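Local coordinates for NTF2-like Protein (PDB 3DMC), which is of unknown function but belongs to the SnoaL-like branch of the NTF2 superfamily, whose cone-shaped alpha+beta fold often encloses a ligand pocket, at residues 76-81 / 95-100; 90-95 / 111-116. All blocks are in the same frame, centred on the assembly; numbering follows the deposited sequence. Where two conformers were deposited one is given.

Interaction 1 of 2, residues 76-81 / 95-100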
loop_
_atom_site.group_PDB
_atom_site.type_symbol
_atom_site.label_atom_id
_atom_site.label_comp_id
_atom_site.label_asym_id
_atom_site.label_seq_id
_atom_site.Cartn_x
_atom_site.Cartn_y
_atom_site.Cartn_z
ATOM N N GLN A 76 6.471 17.320 2.413
ATOM C CA GLN A 76 5.255 17.533 3.206
ATOM C C GLN A 76 4.247 16.409 2.947
ATOM O O GLN A 76 4.096 15.909 1.802
ATOM C CB GLN A 76 4.574 18.856 2.866
ATOM C CG GLN A 76 5.276 20.083 3.460
ATOM C CD GLN A 76 5.278 20.086 4.972
ATOM O OE1 GLN A 76 4.244 19.902 5.609
ATOM N NE2 GLN A 76 6.473 20.265 5.565
ATOM N N ILE A 77 3.554 16.044 4.008
ATOM C CA ILE A 77 2.404 15.141 3.918
ATOM C C ILE A 77 1.165 16.005 3.812
ATOM O O ILE A 77 0.757 16.679 4.768
ATOM C CB ILE A 77 2.336 14.112 5.086
ATOM C CG1 ILE A 77 3.508 13.152 4.971
ATOM C CG2 ILE A 77 1.028 13.318 5.056
ATOM C CD1 ILE A 77 3.465 12.000 5.967
ATOM N N SER A 78 0.634 15.992 2.592
ATOM C CA SER A 78 -0.463 16.858 2.163
ATOM C C SER A 78 -1.767 16.380 2.794
ATOM O O SER A 78 -2.615 17.154 3.226
ATOM C CB SER A 78 -0.566 16.885 0.624
ATOM O OG SER A 78 0.639 17.380 0.030
ATOM N N SER A 79 -1.897 15.072 2.835
ATOM C CA SER A 79 -3.046 14.427 3.489
ATOM C C SER A 79 -2.703 13.018 3.905
ATOM O O SER A 79 -1.987 12.296 3.196
ATOM C CB SER A 79 -4.273 14.383 2.576
ATOM O OG SER A 79 -4.045 13.574 1.433
ATOM N N LEU A 80 -3.247 12.647 5.044
ATOM C CA LEU A 80 -3.265 11.242 5.520
ATOM C C LEU A 80 -4.699 10.723 5.409
ATOM O O LEU A 80 -5.587 11.161 6.178
ATOM C CB LEU A 80 -2.761 11.141 6.959
ATOM C CG LEU A 80 -2.784 9.719 7.548
ATOM C CD1 LEU A 80 -1.882 8.727 6.731
ATOM C CD2 LEU A 80 -2.384 9.764 9.031
ATOM N N ASP A 81 -4.925 9.822 4.452
ATOM C CA ASP A 81 -6.278 9.554 3.947
ATOM C C ASP A 81 -6.907 8.314 4.567
ATOM O O ASP A 81 -8.099 8.288 4.839
ATOM C CB ASP A 81 -6.302 9.493 2.415
ATOM C CG ASP A 81 -5.862 10.805 1.794
ATOM O OD1 ASP A 81 -6.359 11.834 2.244
ATOM O OD2 ASP A 81 -5.000 10.810 0.915
ATOM N N ARG A 95 -0.734 11.238 0.816
ATOM C CA ARG A 95 -0.339 12.049 -0.361
ATOM C C ARG A 95 0.751 12.981 0.102
ATOM O O ARG A 95 0.663 13.530 1.217
ATOM C CB ARG A 95 -1.546 12.846 -0.933
ATOM C CG ARG A 95 -2.661 11.985 -1.549
ATOM C CD ARG A 95 -3.990 12.704 -1.743
ATOM N NE ARG A 95 -3.770 13.907 -2.566
ATOM C CZ ARG A 95 -3.692 15.151 -2.078
ATOM N NH1 ARG A 95 -3.831 15.375 -0.775
ATOM N NH2 ARG A 95 -3.472 16.183 -2.899
ATOM N N ASP A 96 1.813 13.100 -0.704
ATOM C CA ASP A 96 2.932 13.929 -0.316
ATOM C C ASP A 96 3.439 14.788 -1.461
ATOM O O ASP A 96 3.069 14.627 -2.648
ATOM C CB ASP A 96 4.038 13.123 0.388
ATOM C CG ASP A 96 4.772 12.131 -0.513
ATOM O OD1 ASP A 96 4.449 12.017 -1.716
ATOM O OD2 ASP A 96 5.690 11.456 0.039
ATOM N N GLU A 97 4.243 15.745 -1.057
ATOM C CA GLU A 97 4.904 16.631 -2.016
ATOM C C GLU A 97 6.079 17.379 -1.452
ATOM O O GLU A 97 6.135 17.704 -0.267
ATOM C CB GLU A 97 3.924 17.625 -2.587
ATOM C CG GLU A 97 3.384 18.580 -1.595
ATOM C CD GLU A 97 2.436 19.577 -2.248
ATOM O OE1 GLU A 97 2.189 19.445 -3.474
ATOM O OE2 GLU A 97 1.954 20.485 -1.543
ATOM N N GLY A 98 7.006 17.634 -2.359
ATOM C CA GLY A 98 8.217 18.439 -2.067
ATOM C C GLY A 98 9.067 18.686 -3.287
ATOM O O GLY A 98 8.870 18.075 -4.324
ATOM N N LEU A 99 9.992 19.629 -3.145
ATOM C CA LEU A 99 10.937 19.942 -4.214
ATOM C C LEU A 99 12.130 19.026 -4.186
ATOM O O LEU A 99 12.924 18.996 -3.243
ATOM C CB LEU A 99 11.389 21.413 -4.181
ATOM C CG LEU A 99 10.288 22.457 -4.372
ATOM C CD1 LEU A 99 10.906 23.844 -4.409
ATOM C CD2 LEU A 99 9.475 22.231 -5.625
ATOM N N PHE A 100 12.260 18.332 -5.314
ATOM C CA PHE A 100 13.375 17.443 -5.578
ATOM C C PHE A 100 14.337 18.241 -6.437
ATOM O O PHE A 100 14.115 18.409 -7.612
ATOM C CB PHE A 100 12.874 16.174 -6.303
ATOM C CG PHE A 100 13.966 15.282 -6.785
ATOM C CD1 PHE A 100 14.906 14.794 -5.915
ATOM C CD2 PHE A 100 14.021 14.885 -8.121
ATOM C CE1 PHE A 100 15.905 13.955 -6.353
ATOM C CE2 PHE A 100 15.017 14.034 -8.570
ATOM C CZ PHE A 100 15.969 13.574 -7.688
#
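Gln76 and Glu97 form a hydrogen-bonded antiparallel pair that anchors one end of this strand pairing: Gln76 N gives a bond to Glu97 O at 2.7 Å, and Glu97 N returns one to Gln76 O. Beyond the non-hydrogen-bonded pair Ile77-Asp96 the register slips by one residue at a classic beta bulge, where Ser78 and Ser79 both face Arg95. Arg95 O accepts Ser78 N at 2.8 Å and, more weakly, Ser79 N at 3.4 Å, while Arg95 N closes the pair on Ser79 O.

The polar side chains meet on the Arg95 side of the sheet. The Arg95 chain is bent at chi3 (56°), which turns NE; NH1 bonds to Ser79 OG, 2.9 Å away and close to the guanidinium plane. That hydroxyl is spoken for twice, since Ser79 OG also donates to Asp81 OD2 at 3.0 Å on the syn side of the carboxylate; the serine thus links acid and base whose charged atoms do not touch. An alanine in place of Arg95 would probably leave Ser79 OG without its NH1 donor and take the arginine charge away from Asp81.

Two oxygens also rest on methylenes without bonding. Asp81 OD2 lies against Arg95 CD at 3.4 Å, the carboxylate and guanidinium planes being 38° apart, and Ser78 OG lies 3.4 Å from Glu97 CG.

The contact belongs to the hairpin of strands 75-85 and 89-100 and lies near the protein surface. Arg95 NE bonds to the backbone oxygen of Asn134 at the C-terminus. On the other side of the sheet Ile77 packs on Phe18 and Thr22 of helix 9-27, while Asp96 leans against Tyr105, Asn107 and Val109 of strand 103-116.

Interaction 2 of 2, residues 90-95 / 111-116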
loop_
_atom_site.group_PDB
_atom_site.type_symbol
_atom_site.label_atom_id
_atom_site.label_comp_id
_atom_site.label_asym_id
_atom_site.label_seq_id
_atom_site.Cartn_x
_atom_site.Cartn_y
_atom_site.Cartn_z
ATOM N N VAL A 90 0.208 -1.774 10.713
ATOM C CA VAL A 90 -0.566 -0.559 10.390
ATOM C C VAL A 90 -0.107 -0.031 9.053
ATOM O O VAL A 90 1.109 0.018 8.755
ATOM C CB VAL A 90 -0.393 0.550 11.440
ATOM C CG1 VAL A 90 -1.366 1.645 11.142
ATOM C CG2 VAL A 90 -0.624 -0.018 12.877
ATOM N N VAL A 91 -1.079 0.340 8.231
ATOM C CA VAL A 91 -0.770 0.932 6.916
ATOM C C VAL A 91 -1.365 2.318 6.878
ATOM O O VAL A 91 -2.510 2.543 7.292
ATOM C CB VAL A 91 -1.379 0.133 5.717
ATOM C CG1 VAL A 91 -1.047 0.781 4.346
ATOM C CG2 VAL A 91 -0.936 -1.333 5.707
ATOM N N PHE A 92 -0.524 3.221 6.408
ATOM C CA PHE A 92 -0.823 4.631 6.209
ATOM C C PHE A 92 -0.833 4.897 4.711
ATOM O O PHE A 92 0.177 4.754 4.055
ATOM C CB PHE A 92 0.272 5.471 6.883
ATOM C CG PHE A 92 0.330 5.304 8.367
ATOM C CD1 PHE A 92 1.109 4.263 8.940
ATOM C CD2 PHE A 92 -0.361 6.165 9.210
ATOM C CE1 PHE A 92 1.155 4.101 10.296
ATOM C CE2 PHE A 92 -0.299 5.995 10.579
ATOM C CZ PHE A 92 0.447 4.966 11.115
ATOM N N GLU A 93 -1.989 5.312 4.204
ATOM C CA GLU A 93 -2.138 5.711 2.823
ATOM C C GLU A 93 -2.209 7.230 2.835
ATOM O O GLU A 93 -3.144 7.836 3.417
ATOM C CB GLU A 93 -3.405 5.144 2.187
ATOM C CG GLU A 93 -3.434 3.642 2.009
ATOM C CD GLU A 93 -4.753 3.175 1.430
ATOM O OE1 GLU A 93 -5.101 3.673 0.317
ATOM O OE2 GLU A 93 -5.416 2.331 2.084
ATOM N N PHE A 94 -1.229 7.821 2.169
ATOM C CA PHE A 94 -1.049 9.281 2.195
ATOM C C PHE A 94 -0.655 9.909 0.844
ATOM O O PHE A 94 -0.319 9.222 -0.131
ATOM C CB PHE A 94 -0.110 9.717 3.337
ATOM C CG PHE A 94 1.323 9.281 3.165
ATOM C CD1 PHE A 94 1.782 8.068 3.667
ATOM C CD2 PHE A 94 2.227 10.099 2.503
ATOM C CE1 PHE A 94 3.099 7.694 3.500
ATOM C CE2 PHE A 94 3.531 9.720 2.333
ATOM C CZ PHE A 94 3.978 8.514 2.830
ATOM N N ARG A 95 -0.734 11.238 0.816
ATOM C CA ARG A 95 -0.339 12.049 -0.361
ATOM C C ARG A 95 0.751 12.981 0.102
ATOM O O ARG A 95 0.663 13.530 1.217
ATOM C CB ARG A 95 -1.546 12.846 -0.933
ATOM C CG ARG A 95 -2.661 11.985 -1.549
ATOM C CD ARG A 95 -3.990 12.704 -1.743
ATOM N NE ARG A 95 -3.770 13.907 -2.566
ATOM C CZ ARG A 95 -3.692 15.151 -2.078
ATOM N NH1 ARG A 95 -3.831 15.375 -0.775
ATOM N NH2 ARG A 95 -3.472 16.183 -2.899
ATOM N N VAL A 111 2.742 3.350 3.259
ATOM C CA VAL A 111 3.768 2.734 4.092
ATOM C C VAL A 111 3.109 1.902 5.175
ATOM O O VAL A 111 2.161 2.319 5.847
ATOM C CB VAL A 111 4.773 3.734 4.709
ATOM C CG1 VAL A 111 5.447 4.585 3.600
ATOM C CG2 VAL A 111 4.122 4.596 5.800
ATOM N N SER A 112 3.671 0.715 5.320
ATOM C CA SER A 112 3.189 -0.314 6.208
ATOM C C SER A 112 4.252 -0.562 7.282
ATOM O O SER A 112 5.419 -0.724 6.960
ATOM C CB SER A 112 2.933 -1.590 5.389
ATOM O OG SER A 112 2.406 -2.625 6.184
ATOM N N PHE A 113 3.837 -0.485 8.541
ATOM C CA PHE A 113 4.735 -0.815 9.673
ATOM C C PHE A 113 4.252 -2.095 10.370
ATOM O O PHE A 113 3.035 -2.293 10.556
ATOM C CB PHE A 113 4.696 0.282 10.787
ATOM C CG PHE A 113 5.076 1.681 10.352
ATOM C CD1 PHE A 113 5.880 1.918 9.280
ATOM C CD2 PHE A 113 4.691 2.779 11.131
ATOM C CE1 PHE A 113 6.244 3.209 8.908
ATOM C CE2 PHE A 113 5.054 4.049 10.773
ATOM C CZ PHE A 113 5.853 4.271 9.662
ATOM N N ASP A 114 5.192 -2.908 10.855
ATOM C CA ASP A 114 4.880 -3.890 11.904
ATOM C C ASP A 114 5.345 -3.330 13.230
ATOM O O ASP A 114 6.429 -2.738 13.324
ATOM C CB ASP A 114 5.590 -5.221 11.672
ATOM C CG ASP A 114 4.922 -6.064 10.632
ATOM O OD1 ASP A 114 4.036 -5.578 9.914
ATOM O OD2 ASP A 114 5.260 -7.260 10.555
ATOM N N VAL A 115 4.539 -3.574 14.246
ATOM C CA VAL A 115 4.846 -3.165 15.625
ATOM C C VAL A 115 5.174 -4.348 16.508
ATOM O O VAL A 115 4.516 -5.401 16.479
ATOM C CB VAL A 115 3.671 -2.387 16.243
ATOM C CG1 VAL A 115 3.906 -2.086 17.735
ATOM C CG2 VAL A 115 3.433 -1.084 15.487
ATOM N N ARG A 116 6.217 -4.133 17.293
ATOM C CA ARG A 116 6.643 -5.063 18.342
ATOM C C ARG A 116 6.912 -4.306 19.639
ATOM O O ARG A 116 7.933 -3.615 19.788
ATOM C CB ARG A 116 7.867 -5.862 17.909
ATOM C CG ARG A 116 8.207 -7.009 18.878
ATOM C CD ARG A 116 9.652 -7.511 18.721
ATOM N NE ARG A 116 9.846 -8.063 17.393
ATOM C CZ ARG A 116 10.945 -7.913 16.662
ATOM N NH1 ARG A 116 11.981 -7.245 17.126
ATOM N NH2 ARG A 116 10.986 -8.438 15.451
#
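Phe92 and Val111 face one another as a hydrogen-bonded antiparallel pair, with Phe92 N to Val111 O at 2.9 Å and nearly straight (176°), and Val111 N bonded back to Phe92 O. One hydrogen-bonded pair further along, Val90 and Phe113 repeat the pattern through a second pair of backbone bonds. The side chains of these four residues share one face of the sheet. There Phe92 CE1 meets Phe113 CD2 at 3.9 Å, the ring planes inclined at 52° and their centroids 5.5 Å apart. In one of the two conformers of Val111, its CG1 sits 3.9 Å from Phe94 CE1, at the edge of that ring near its plane; chi1 of Phe94 (68°) sets CG between the backbone N and the carbonyl carbon, from where the ring extends to Val111. On the reverse face Val91 CG2 touches Ser112 OG at 3.6 Å.

The strands form the hairpin 89-100/103-116 of the strongly curved sheet of the NTF2-like fold, and the aromatic face is the one covered by helix 9-27. Phe18 of that helix stacks on Phe92 and also meets the Phe94 ring, while His15 comes edge-to-face to Phe92.

The Ser112 hydroxyl is hydrogen-bonded to Arg124 of its own chain and to Glu93 of the second subunit, whose own Ser112 pairs with Glu93 here, and the Glu93 carboxylate also forms a salt bridge with Arg124 of that neighbouring chain.

How the interactions relate
Strand 89-100 lies between the partners of both contacts, so interaction 1 and interaction 2 are consecutive hairpin pairings in one sheet, sharing Arg95, with centres about 15 Å apart. They touch directly: Asp81 N probably hydrogen-bonds to Glu93 O at 2.9 Å, and Leu80 CD1 packs on Phe92 CD2 at 3.9 Å. Interaction 1 is a surface contact, whereas interaction 2 is buried between helix 9-27 and the second subunit. A bound acetate, probably from the crystallisation liquor, lies about 3 Å from the side chain of Asp96, and an acetate is also about 4 Å from that of Phe94; this could mark a pocket, although no active site is established.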